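Local coordinates for protein transcriptional regulator (Streptococcus dysgalactiae, PDB 4YV9) that binds DNA through a helix-turn-helix domain as the receptor for SHP peptide pheromones in quorum sensing, regulating transcription, at the interface of chains A and B. Sequence-based numbering; all coordinates share one arbitrary frame. Chains: chain A/B, Transcriptional regulator.

The interface of chains A and B. Residues chain A 59-60, 64, 176-177, 179; chain B 60, 174, 176-177, 179.
Two donors of A:Thr179, its hydroxyl OG1 and its backbone N, grip the amide oxygen OD1 of A:Asn177, whose amide lies stacked on that of B:Asn177 across the two-fold axis of the crystallised pair. This symmetric, largely polar patch probably belongs to a dimer interface. The hydroxyl comes in the carbonyl plane on a lone pair, whereas the backbone N of A:Thr179, 3.1 Å from OD1 of A:Asn177, lies 51° out of that plane. This caps the first turn of helix 179-197 and should help hold the amide's rotation. In both chains CG of Asn177 is anti to the backbone N (chi1 -170° in A), which sends the amides tip to tip, their planes 13° apart. Their ends coincide: OD1 of A:Asn177 faces OD1 of B:Asn177 at 3.2 Å, and nitrogen lies over nitrogen. Both oxygens can only accept, so this is a clash; each chain's Thr179 hydroxyl donates to its own Asn177 OD1 and may offset it. A:Thr179 OG1 also reaches across to the backbone O of B:Gln176 at 3.1 Å; in the twin contact this bond is weak, and water 1 bridges B:Thr179 OG1 and A:Gln176 O. Beside the amides, the Asp60 side chains cross at about a right angle. OD1 of A:Asp60 and OD2 of B:Asp60 are 3.5 Å apart, a proximity that may raise the proton affinity of one of them. Water 2 ties A:Asp60 OD2 to B:Asp60 O, and water 3 joins B:Asp60 OD2 to A:Asp60 O. Farther along the helix, A:Ser64 OG and B:Ser174 OG share a 3.2 Å hydrogen bond of unsettled direction. CB of B:Asn177 lies 3.4 Å from A:Ser64 OG.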
# COMPACT_ATOMS: atom_id res chain seq x y z
N ILE A 59 -1.28 2.21 13.53
CA ILE A 59 -2.73 2.08 13.55
C ILE A 59 -3.18 1.49 12.21
O ILE A 59 -4.15 0.73 12.16
CB ILE A 59 -3.40 3.42 13.83
CG1 ILE A 59 -4.91 3.24 13.99
CG2 ILE A 59 -3.01 4.46 12.77
CD1 ILE A 59 -5.29 2.22 15.06
N ASP A 60 -2.44 1.81 11.15
CA ASP A 60 -2.70 1.23 9.83
C ASP A 60 -2.61 -0.28 9.93
O ASP A 60 -3.50 -1.01 9.51
CB ASP A 60 -1.70 1.76 8.79
CG ASP A 60 -1.93 3.23 8.46
OD1 ASP A 60 -2.67 3.52 7.50
OD2 ASP A 60 -1.36 4.09 9.17
N SER A 64 -5.50 -3.38 9.82
CA SER A 64 -5.26 -4.48 8.90
C SER A 64 -5.42 -5.86 9.55
O SER A 64 -5.92 -6.78 8.91
CB SER A 64 -3.86 -4.37 8.27
OG SER A 64 -3.88 -3.56 7.10
N GLN A 176 2.99 6.06 5.58
CA GLN A 176 2.97 4.63 5.88
C GLN A 176 2.08 3.84 4.94
O GLN A 176 2.43 2.74 4.52
CB GLN A 176 2.53 4.37 7.32
CG GLN A 176 2.50 2.88 7.62
CD GLN A 176 3.89 2.26 7.51
OE1 GLN A 176 4.27 1.73 6.46
NE2 GLN A 176 4.62 2.26 8.62
N ASN A 177 0.92 4.40 4.62
CA ASN A 177 -0.03 3.72 3.75
C ASN A 177 -0.37 4.57 2.53
O ASN A 177 -1.17 5.48 2.59
CB ASN A 177 -1.31 3.39 4.52
CG ASN A 177 -2.24 2.49 3.74
OD1 ASN A 177 -1.91 2.05 2.64
ND2 ASN A 177 -3.40 2.19 4.31
N THR A 179 -1.85 3.61 -0.08
CA THR A 179 -2.96 3.02 -0.83
C THR A 179 -3.78 4.07 -1.57
O THR A 179 -3.95 3.95 -2.78
CB THR A 179 -3.89 2.20 0.09
OG1 THR A 179 -3.13 1.14 0.69
CG2 THR A 179 -5.05 1.60 -0.71
N ASP B 60 -7.47 4.30 10.70
CA ASP B 60 -6.12 4.59 10.21
C ASP B 60 -6.12 5.77 9.23
O ASP B 60 -5.20 6.58 9.20
CB ASP B 60 -5.49 3.36 9.56
CG ASP B 60 -6.40 2.68 8.56
OD1 ASP B 60 -7.57 2.44 8.90
OD2 ASP B 60 -5.94 2.36 7.44
N SER B 174 -3.85 -6.92 4.83
CA SER B 174 -5.25 -6.97 4.44
C SER B 174 -5.38 -6.58 2.99
O SER B 174 -4.43 -6.07 2.38
CB SER B 174 -6.12 -6.06 5.31
OG SER B 174 -5.93 -4.70 4.95
N GLN B 176 -6.92 -4.12 1.91
CA GLN B 176 -6.85 -2.67 1.79
C GLN B 176 -5.46 -2.10 1.97
O GLN B 176 -5.23 -0.94 1.65
CB GLN B 176 -7.77 -1.98 2.80
CG GLN B 176 -9.21 -1.92 2.35
CD GLN B 176 -9.89 -3.27 2.42
OE1 GLN B 176 -9.63 -4.05 3.33
NE2 GLN B 176 -10.74 -3.55 1.44
N ASN B 177 -4.55 -2.90 2.52
CA ASN B 177 -3.21 -2.42 2.81
C ASN B 177 -2.15 -3.51 2.62
O ASN B 177 -1.95 -4.36 3.48
CB ASN B 177 -3.16 -1.87 4.24
CG ASN B 177 -1.89 -1.07 4.50
OD1 ASN B 177 -1.09 -0.86 3.59
ND2 ASN B 177 -1.71 -0.63 5.74
N THR B 179 1.05 -3.01 2.28
CA THR B 179 2.35 -2.44 2.60
C THR B 179 3.29 -3.53 3.11
O THR B 179 4.38 -3.68 2.57
CB THR B 179 2.23 -1.32 3.63
OG1 THR B 179 1.40 -0.28 3.09
CG2 THR B 179 3.59 -0.73 3.94
O HOH W 1 2.46 2.21 1.37
O HOH W 2 -2.46 6.52 9.58
O HOH W 3 -4.59 -0.25 7.36